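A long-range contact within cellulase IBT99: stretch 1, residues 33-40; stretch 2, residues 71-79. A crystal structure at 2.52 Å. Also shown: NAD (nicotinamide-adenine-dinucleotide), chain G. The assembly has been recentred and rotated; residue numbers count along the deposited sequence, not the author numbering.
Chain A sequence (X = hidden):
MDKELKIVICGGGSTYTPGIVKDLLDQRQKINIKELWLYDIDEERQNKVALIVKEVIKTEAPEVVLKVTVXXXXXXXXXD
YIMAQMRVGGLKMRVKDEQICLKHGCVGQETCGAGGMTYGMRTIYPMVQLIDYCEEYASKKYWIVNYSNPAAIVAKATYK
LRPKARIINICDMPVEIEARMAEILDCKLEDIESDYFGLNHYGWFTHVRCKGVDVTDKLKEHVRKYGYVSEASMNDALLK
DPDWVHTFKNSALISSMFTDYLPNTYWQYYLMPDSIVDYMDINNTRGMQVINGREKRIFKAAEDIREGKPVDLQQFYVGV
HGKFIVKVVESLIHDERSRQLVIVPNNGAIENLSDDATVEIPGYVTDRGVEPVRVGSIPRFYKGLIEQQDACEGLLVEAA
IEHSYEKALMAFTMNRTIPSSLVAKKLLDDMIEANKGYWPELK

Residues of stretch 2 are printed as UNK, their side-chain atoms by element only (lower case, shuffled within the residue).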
# COMPACT_ATOMS: atom_id res chain seq x y z
N ILE A 33 -9.78 44.30 8.83
CA ILE A 33 -10.04 43.92 10.22
C ILE A 33 -11.27 44.67 10.71
O ILE A 33 -11.22 45.89 10.94
CB ILE A 33 -8.82 44.20 11.11
CG1 ILE A 33 -7.60 43.44 10.58
CG2 ILE A 33 -9.12 43.81 12.55
CD1 ILE A 33 -6.32 43.74 11.34
N LYS A 34 -12.38 43.95 10.89
CA LYS A 34 -13.55 44.54 11.53
C LYS A 34 -13.30 44.76 13.02
O LYS A 34 -13.45 45.88 13.53
CB LYS A 34 -14.77 43.64 11.33
CG LYS A 34 -15.91 43.91 12.29
CD LYS A 34 -16.82 42.69 12.40
CE LYS A 34 -17.81 42.83 13.54
NZ LYS A 34 -18.55 41.56 13.78
N GLU A 35 -12.91 43.70 13.73
CA GLU A 35 -12.58 43.78 15.15
C GLU A 35 -11.42 42.85 15.45
O GLU A 35 -11.21 41.85 14.75
CB GLU A 35 -13.78 43.42 16.04
CG GLU A 35 -14.88 44.46 16.08
CD GLU A 35 -16.04 44.04 16.96
OE1 GLU A 35 -16.31 44.72 17.97
OE2 GLU A 35 -16.68 43.01 16.64
N LEU A 36 -10.67 43.19 16.49
CA LEU A 36 -9.59 42.35 16.99
C LEU A 36 -9.97 41.86 18.38
O LEU A 36 -10.21 42.67 19.28
CB LEU A 36 -8.27 43.12 17.04
CG LEU A 36 -7.01 42.30 17.31
CD1 LEU A 36 -6.69 41.39 16.13
CD2 LEU A 36 -5.82 43.19 17.64
N TRP A 37 -10.04 40.55 18.55
CA TRP A 37 -10.50 39.94 19.79
C TRP A 37 -9.37 39.18 20.46
O TRP A 37 -8.64 38.43 19.80
CB TRP A 37 -11.68 38.99 19.53
CG TRP A 37 -12.98 39.71 19.32
CD1 TRP A 37 -13.42 40.28 18.16
CD2 TRP A 37 -14.01 39.93 20.29
NE1 TRP A 37 -14.66 40.85 18.35
CE2 TRP A 37 -15.04 40.65 19.65
CE3 TRP A 37 -14.15 39.60 21.64
CZ2 TRP A 37 -16.20 41.03 20.32
CZ3 TRP A 37 -15.31 39.98 22.30
CH2 TRP A 37 -16.32 40.69 21.64
N LEU A 38 -9.22 39.39 21.77
CA LEU A 38 -8.25 38.67 22.58
C LEU A 38 -9.03 37.79 23.55
O LEU A 38 -9.69 38.30 24.46
CB LEU A 38 -7.33 39.63 23.33
CG LEU A 38 -6.46 40.56 22.47
CD1 LEU A 38 -5.59 41.43 23.37
CD2 LEU A 38 -5.60 39.76 21.49
N TYR A 39 -8.95 36.48 23.36
CA TYR A 39 -9.63 35.51 24.21
C TYR A 39 -8.61 34.71 25.01
O TYR A 39 -7.55 34.34 24.49
CB TYR A 39 -10.50 34.57 23.39
CG TYR A 39 -10.98 33.36 24.16
CD1 TYR A 39 -12.01 33.46 25.08
CD2 TYR A 39 -10.40 32.11 23.97
CE1 TYR A 39 -12.45 32.36 25.80
CE2 TYR A 39 -10.83 31.00 24.68
CZ TYR A 39 -11.86 31.13 25.59
OH TYR A 39 -12.29 30.03 26.29
N ASP A 40 -8.94 34.44 26.27
CA ASP A 40 -8.07 33.68 27.14
C ASP A 40 -8.89 33.17 28.32
O ASP A 40 -9.97 33.68 28.61
CB ASP A 40 -6.89 34.53 27.63
CG ASP A 40 -5.71 33.69 28.06
OD1 ASP A 40 -5.90 32.73 28.83
OD2 ASP A 40 -4.58 34.00 27.62
N UNK A 71 -15.10 35.14 27.84
CA UNK A 71 -16.26 34.33 27.52
C UNK A 71 -16.11 33.74 26.12
O UNK A 71 -15.96 34.51 25.16
c UNK A 71 -18.78 34.37 27.24
n UNK A 71 -19.29 33.62 28.20
o UNK A 71 -19.28 34.45 26.12
c UNK A 71 -17.53 35.16 27.60
N UNK A 72 -16.14 32.42 25.96
CA UNK A 72 -15.91 31.85 24.61
C UNK A 72 -17.03 32.17 23.63
O UNK A 72 -16.75 32.37 22.44
c UNK A 72 -15.80 30.35 24.88
c UNK A 72 -16.53 30.13 26.16
c UNK A 72 -16.31 31.37 26.98
N UNK A 73 -18.28 32.23 24.09
CA UNK A 73 -19.37 32.52 23.17
C UNK A 73 -19.27 33.94 22.62
O UNK A 73 -19.50 34.17 21.43
c UNK A 73 -20.72 32.30 23.85
c UNK A 73 -24.33 31.98 22.50
c UNK A 73 -21.90 32.44 22.90
n UNK A 73 -25.61 31.46 23.06
c UNK A 73 -23.20 31.96 23.52
N UNK A 74 -18.92 34.90 23.48
CA UNK A 74 -18.70 36.26 22.99
C UNK A 74 -17.45 36.36 22.14
O UNK A 74 -17.39 37.17 21.21
o UNK A 74 -18.83 39.22 26.06
c UNK A 74 -18.38 39.62 24.97
o UNK A 74 -17.88 40.76 24.81
c UNK A 74 -18.45 38.69 23.77
c UNK A 74 -18.62 37.23 24.17
N UNK A 75 -16.44 35.53 22.42
CA UNK A 75 -15.18 35.61 21.69
C UNK A 75 -15.27 34.96 20.32
O UNK A 75 -14.71 35.46 19.35
c UNK A 75 -14.06 34.98 22.51
N UNK A 76 -15.98 33.83 20.22
CA UNK A 76 -15.98 33.03 19.00
C UNK A 76 -17.25 33.18 18.17
O UNK A 76 -17.36 32.52 17.13
c UNK A 76 -14.44 31.27 20.01
c UNK A 76 -12.00 30.76 21.24
c UNK A 76 -14.39 30.82 21.32
c UNK A 76 -13.26 31.46 19.32
c UNK A 76 -13.18 30.56 21.93
c UNK A 76 -12.04 31.21 19.93
c UNK A 76 -15.76 31.55 19.35
N UNK A 77 -18.20 34.01 18.58
CA UNK A 77 -19.39 34.22 17.78
C UNK A 77 -19.05 34.99 16.51
O UNK A 77 -18.45 36.06 16.56
c UNK A 77 -20.46 34.98 18.57
o UNK A 77 -20.92 34.16 19.66
c UNK A 77 -21.64 35.34 17.68
N UNK A 78 -19.43 34.42 15.36
CA UNK A 78 -19.18 35.03 14.05
C UNK A 78 -17.69 35.27 13.82
O UNK A 78 -17.30 36.19 13.10
o UNK A 78 -19.91 35.87 11.55
o UNK A 78 -20.50 37.89 12.16
c UNK A 78 -19.97 36.33 13.88
c UNK A 78 -20.14 36.72 12.43
N UNK A 79 -16.85 34.44 14.42
CA UNK A 79 -15.41 34.56 14.24
C UNK A 79 -15.02 34.13 12.83
O UNK A 79 -15.43 33.06 12.36
c UNK A 79 -14.66 33.73 15.28
PA NAD G . 2.40 31.84 27.60
O1A NAD G . 2.36 30.82 28.70
O2A NAD G . 3.20 33.07 27.83
O5B NAD G . 0.89 32.24 27.21
C5B NAD G . -0.05 31.20 26.83
C4B NAD G . -1.45 31.70 27.03
O4B NAD G . -2.40 30.65 26.71
C3B NAD G . -1.82 32.17 28.45
O3B NAD G . -2.45 33.44 28.39
C2B NAD G . -2.81 31.10 28.91
O2B NAD G . -3.70 31.53 29.92
C1B NAD G . -3.49 30.77 27.59
N9A NAD G . -4.25 29.53 27.60
C8A NAD G . -3.93 28.37 28.26
N7A NAD G . -4.81 27.41 28.09
C5A NAD G . -5.78 27.98 27.27
C6A NAD G . -6.98 27.46 26.74
N6A NAD G . -7.42 26.23 26.96
N1A NAD G . -7.72 28.29 25.97
C2A NAD G . -7.28 29.53 25.75
N3A NAD G . -6.17 30.12 26.20
C4A NAD G . -5.45 29.28 26.96
O3 NAD G . 2.91 31.13 26.26
PN NAD G . 3.95 31.59 25.13
O1N NAD G . 3.58 32.95 24.64
O2N NAD G . 5.34 31.37 25.63
O5D NAD G . 3.63 30.51 23.99
C5D NAD G . 2.25 30.39 23.55
C4D NAD G . 2.11 29.16 22.68
O4D NAD G . 2.78 29.39 21.42
C3D NAD G . 2.75 27.88 23.24
O3D NAD G . 1.85 26.79 23.07
C2D NAD G . 3.98 27.74 22.34
O2D NAD G . 4.54 26.44 22.31
C1D NAD G . 3.39 28.18 21.01
N1N NAD G . 4.44 28.49 19.99
C2N NAD G . 4.65 27.63 18.95
C3N NAD G . 5.64 27.88 18.02
C7N NAD G . 5.79 26.93 16.86
O7N NAD G . 6.91 26.69 16.41
N7N NAD G . 4.68 26.40 16.35
C4N NAD G . 6.44 29.02 18.17
C5N NAD G . 6.19 29.89 19.20
C6N NAD G . 5.18 29.61 20.10

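Position 71 carries two side-chain carbons, the second bearing one oxygen and one nitrogen. The side chain points away from stretch 1, although the backbone C lies 3.9 Å from Tyr39 CE1. This short amide is Asn71. Right before a helix such a side chain is well suited to capping, and Asn71 OD1 accepts a hydrogen bond from the backbone N of residue 74 at 2.7 Å.

At position 72 three carbons close a ring onto the backbone N; this N is 3.7 Å from Tyr39 CE1, and the CB is 3.8 Å from Tyr39 OH. This is Pro72. Having no N-H to satisfy, proline fits the first turn of a helix.

Position 73 has four carbons in a row ending in nitrogen, points away from stretch 1 and touches none of it: Lys73. It is exposed, as suits a charged amine.

At position 74 there are three carbons, the third carrying two oxygens. CA-to-CB points sideways, but the extended chain brings a carboxylate oxygen to 3.5 Å from Trp37 CH2, and the backbone O lies over one face of the indole. This is Glu74, exposed overall, yet covering part of that ring.

Position 75 has a single side-chain carbon. Here the strand and helix come close, with its CA 6.1 Å from Tyr39 CA and 4.1 Å from Trp37 CE3; its CB is 3.6 Å from Tyr39 CD1. The residue is Ala75, whose small methyl packs in this buried spot.

At position 76 one carbon is followed by a six-carbon ring, which presents an edge to the face of Tyr39, with centroids 4.8 Å apart and planes at 63°. This is Phe76, whose CZ reaches 3.4 Å from Tyr39 CD2. A flat, apolar side chain suits this buried site.

At position 77 one carbon bears an oxygen and a carbon, out of reach of stretch 1: Thr77, a small polar residue easily accommodated where partly exposed.

Position 78 has two carbons, the second with two oxygens, one 4.5 Å from Lys34 NZ, a proximity of opposite charges too long for a salt bridge. This is Asp78; an exposed carboxylate suits the site, and Asp tolerates its positive phi (58°) comparatively well.

Position 79, with one carbon not touching stretch 1, is Ala79, its small methyl compatible with burial; it closes a type II turn begun at Phe76.

The contact works by packing, without a hydrogen bond across it. The strand runs roughly antiparallel to the helix, and Trp37 and Tyr39, both directed toward it, supply most of stretch 1's covered surface; just past the strand, Asp40 binds NAD.

Stretch 2 (71-79) NPKEAFTDA
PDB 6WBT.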